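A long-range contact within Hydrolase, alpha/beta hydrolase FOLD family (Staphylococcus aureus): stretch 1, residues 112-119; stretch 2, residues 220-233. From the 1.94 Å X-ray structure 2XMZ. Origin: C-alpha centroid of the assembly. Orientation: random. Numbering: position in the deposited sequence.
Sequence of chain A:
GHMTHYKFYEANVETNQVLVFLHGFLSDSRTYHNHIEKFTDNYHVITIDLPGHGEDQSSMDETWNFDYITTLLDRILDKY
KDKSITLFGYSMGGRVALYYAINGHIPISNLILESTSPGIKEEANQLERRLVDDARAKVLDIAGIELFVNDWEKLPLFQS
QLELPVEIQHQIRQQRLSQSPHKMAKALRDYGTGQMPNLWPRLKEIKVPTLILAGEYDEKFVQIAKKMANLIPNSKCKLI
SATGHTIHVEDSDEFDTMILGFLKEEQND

Stretch 1, residues 112-119: ILESTSPG
Stretch 2 (220-233) KFVQIAKKMANLIP

A helix can pack against the loop that leaves a β-strand largely by shape, with one bridging water, and this hydrolase gives a compact example. In the first stretch, strand residues 112-114 run extended (L113 phi/psi -126/125; rotamer m,t) until S115 turns abruptly to 48/57; T116 (-130/-176; t) and S117 (-151/160; p) extend again before P118 at -88/19. The second stretch, already helical at K220 (phi/psi near -62/-43), has i to i+4 bonds such as M228 N to I224 O at 2.9 Å. The CA-to-CB bonds of F221 (m, chi2 85°), I224 (m,t) and M228 (m,t,m) are directed toward the first stretch. CA atoms set the register: S115 lies 5.7 Å from F221, S117 6.4 Å from I224.

No direct hydrogen bond crosses the contact, which buries 365 Å². The T116 carbonyl is a bump: T116 O lies 3.4 Å from F221 CD2, at the ring edge, 3.3 Å from I224 CG2 and 3.7 Å from M228 CE. One water donates to T116 O at 2.6 Å and F221 O at 2.9 Å.

M228 has the largest area covered. Apolar contacts keep hydrocarbon and sulfur from water: M228 SD lies 3.7 Å from P118 CG, and both SD and CE lie 4.3 Å from L113 CD1. I224 CG2 packs against S117 CB at 3.7 Å and P118 CD at 4.1 Å. Beyond, I232 (m,t) CD1 touches L113 CD1 at 4.3 Å. Within the loop, G119 N donates to S117 OG at 3.2 Å.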

# COMPACT_ATOMS: atom_id res chain seq x y z
N ILE A 112 -5.18 -7.73 3.04
CA ILE A 112 -5.65 -6.52 3.72
C ILE A 112 -5.34 -5.31 2.87
O ILE A 112 -4.22 -5.12 2.39
CB ILE A 112 -5.10 -6.30 5.17
CG1 ILE A 112 -5.40 -7.52 6.04
CG2 ILE A 112 -5.78 -5.09 5.79
CD1 ILE A 112 -4.63 -7.55 7.42
N LEU A 113 -6.37 -4.50 2.68
CA LEU A 113 -6.32 -3.35 1.80
C LEU A 113 -6.73 -2.10 2.57
O LEU A 113 -7.84 -2.04 3.14
CB LEU A 113 -7.29 -3.58 0.63
CG LEU A 113 -7.05 -4.89 -0.15
CD1 LEU A 113 -8.14 -5.04 -1.19
CD2 LEU A 113 -5.69 -4.90 -0.82
N GLU A 114 -5.86 -1.10 2.57
CA GLU A 114 -6.15 0.15 3.23
C GLU A 114 -6.15 1.26 2.20
O GLU A 114 -5.13 1.52 1.53
CB GLU A 114 -5.13 0.47 4.34
CG GLU A 114 -5.41 1.83 5.01
CD GLU A 114 -4.23 2.39 5.79
OE1 GLU A 114 -3.16 1.74 5.85
OE2 GLU A 114 -4.36 3.52 6.32
N SER A 115 -7.29 1.90 2.07
CA SER A 115 -7.42 3.09 1.22
C SER A 115 -6.80 2.88 -0.17
O SER A 115 -5.93 3.64 -0.60
CB SER A 115 -6.78 4.28 1.92
OG SER A 115 -7.41 4.53 3.16
N THR A 116 -7.26 1.85 -0.87
CA THR A 116 -6.67 1.53 -2.17
C THR A 116 -7.75 1.36 -3.24
O THR A 116 -8.96 1.54 -2.96
CB THR A 116 -5.75 0.29 -2.07
OG1 THR A 116 -4.90 0.19 -3.22
CG2 THR A 116 -6.53 -1.03 -1.90
N SER A 117 -7.32 0.99 -4.44
CA SER A 117 -8.26 0.69 -5.51
C SER A 117 -7.66 -0.34 -6.46
O SER A 117 -6.43 -0.56 -6.48
CB SER A 117 -8.61 1.97 -6.28
OG SER A 117 -7.62 2.23 -7.23
N PRO A 118 -8.53 -1.02 -7.23
CA PRO A 118 -8.09 -2.00 -8.20
C PRO A 118 -7.78 -1.34 -9.55
O PRO A 118 -7.72 -2.02 -10.57
CB PRO A 118 -9.30 -2.96 -8.31
CG PRO A 118 -10.34 -2.41 -7.42
CD PRO A 118 -9.99 -0.98 -7.16
N GLY A 119 -7.58 -0.03 -9.52
CA GLY A 119 -7.27 0.73 -10.71
C GLY A 119 -8.50 1.36 -11.29
O GLY A 119 -9.57 1.41 -10.66
N LYS A 220 -13.96 9.27 -1.68
CA LYS A 220 -13.64 8.57 -2.91
C LYS A 220 -13.22 7.15 -2.61
O LYS A 220 -13.66 6.22 -3.28
CB LYS A 220 -12.53 9.31 -3.68
CG LYS A 220 -11.97 8.54 -4.89
CD LYS A 220 -10.78 9.29 -5.51
CE LYS A 220 -10.02 8.41 -6.49
NZ LYS A 220 -8.69 9.01 -6.83
N PHE A 221 -12.35 6.97 -1.63
CA PHE A 221 -11.89 5.62 -1.34
C PHE A 221 -12.90 4.79 -0.53
O PHE A 221 -12.91 3.56 -0.63
CB PHE A 221 -10.45 5.63 -0.80
CG PHE A 221 -9.43 5.95 -1.87
CD1 PHE A 221 -9.13 7.28 -2.20
CD2 PHE A 221 -8.83 4.93 -2.61
CE1 PHE A 221 -8.22 7.58 -3.20
CE2 PHE A 221 -7.91 5.21 -3.60
CZ PHE A 221 -7.61 6.56 -3.91
N VAL A 222 -13.78 5.45 0.23
CA VAL A 222 -14.94 4.77 0.83
C VAL A 222 -15.82 4.15 -0.26
O VAL A 222 -16.23 2.98 -0.18
CB VAL A 222 -15.78 5.74 1.72
CG1 VAL A 222 -17.15 5.14 2.10
CG2 VAL A 222 -14.98 6.13 2.97
N GLN A 223 -16.12 4.94 -1.30
CA GLN A 223 -17.00 4.43 -2.37
C GLN A 223 -16.29 3.29 -3.06
O GLN A 223 -16.89 2.28 -3.36
CB GLN A 223 -17.39 5.53 -3.34
CG GLN A 223 -18.33 6.53 -2.71
CD GLN A 223 -18.45 7.82 -3.49
OE1 GLN A 223 -19.29 8.66 -3.17
NE2 GLN A 223 -17.60 7.99 -4.51
N ILE A 224 -14.98 3.42 -3.26
CA ILE A 224 -14.18 2.35 -3.85
C ILE A 224 -14.14 1.08 -2.97
O ILE A 224 -14.32 -0.04 -3.47
CB ILE A 224 -12.77 2.82 -4.17
CG1 ILE A 224 -12.82 3.90 -5.27
CG2 ILE A 224 -11.87 1.63 -4.61
CD1 ILE A 224 -11.44 4.40 -5.63
N ALA A 225 -13.95 1.28 -1.68
CA ALA A 225 -13.86 0.17 -0.72
C ALA A 225 -15.13 -0.63 -0.72
O ALA A 225 -15.08 -1.86 -0.73
CB ALA A 225 -13.55 0.68 0.68
N LYS A 226 -16.27 0.06 -0.75
CA LYS A 226 -17.57 -0.61 -0.73
C LYS A 226 -17.76 -1.43 -2.00
O LYS A 226 -18.23 -2.57 -1.96
CB LYS A 226 -18.72 0.40 -0.57
CG LYS A 226 -18.85 1.01 0.82
CD LYS A 226 -20.14 1.86 0.97
CE LYS A 226 -20.00 2.84 2.13
NZ LYS A 226 -21.22 3.66 2.32
N LYS A 227 -17.36 -0.86 -3.13
CA LYS A 227 -17.46 -1.55 -4.41
C LYS A 227 -16.57 -2.80 -4.46
O LYS A 227 -17.03 -3.84 -4.86
CB LYS A 227 -17.12 -0.63 -5.56
CG LYS A 227 -18.21 0.33 -5.95
CD LYS A 227 -17.66 1.14 -7.11
CE LYS A 227 -18.23 2.53 -7.16
NZ LYS A 227 -17.62 3.31 -8.26
N MET A 228 -15.32 -2.66 -4.03
CA MET A 228 -14.40 -3.80 -3.90
C MET A 228 -14.99 -4.90 -3.01
O MET A 228 -14.97 -6.07 -3.38
CB MET A 228 -13.04 -3.37 -3.32
CG MET A 228 -12.22 -2.45 -4.23
SD MET A 228 -10.51 -2.46 -3.75
CE MET A 228 -10.63 -1.69 -2.14
N ALA A 229 -15.52 -4.52 -1.86
CA ALA A 229 -16.10 -5.50 -0.92
C ALA A 229 -17.18 -6.33 -1.57
O ALA A 229 -17.25 -7.54 -1.35
CB ALA A 229 -16.65 -4.79 0.31
N ASN A 230 -18.01 -5.69 -2.39
CA ASN A 230 -19.09 -6.36 -3.11
C ASN A 230 -18.59 -7.48 -4.00
O ASN A 230 -19.31 -8.45 -4.25
CB ASN A 230 -19.85 -5.38 -4.01
CG ASN A 230 -20.79 -4.49 -3.26
OD1 ASN A 230 -21.19 -4.79 -2.13
ND2 ASN A 230 -21.18 -3.37 -3.89
N LEU A 231 -17.39 -7.30 -4.53
CA LEU A 231 -16.87 -8.13 -5.62
C LEU A 231 -15.90 -9.21 -5.15
O LEU A 231 -15.79 -10.25 -5.78
CB LEU A 231 -16.19 -7.24 -6.68
CG LEU A 231 -17.20 -6.43 -7.54
CD1 LEU A 231 -16.49 -5.41 -8.45
CD2 LEU A 231 -18.11 -7.34 -8.35
N ILE A 232 -15.18 -8.93 -4.07
CA ILE A 232 -14.29 -9.92 -3.44
C ILE A 232 -15.17 -10.78 -2.55
O ILE A 232 -15.80 -10.26 -1.62
CB ILE A 232 -13.15 -9.22 -2.65
CG1 ILE A 232 -12.32 -8.35 -3.60
CG2 ILE A 232 -12.29 -10.26 -1.88
CD1 ILE A 232 -11.21 -7.55 -2.90
N PRO A 233 -15.28 -12.10 -2.85
CA PRO A 233 -16.35 -12.90 -2.23
C PRO A 233 -16.25 -13.08 -0.70
O PRO A 233 -17.29 -13.08 -0.03
CB PRO A 233 -16.24 -14.25 -2.94
CG PRO A 233 -14.88 -14.29 -3.49
CD PRO A 233 -14.53 -12.89 -3.85
O HOH W 1 -10.59 1.88 -0.92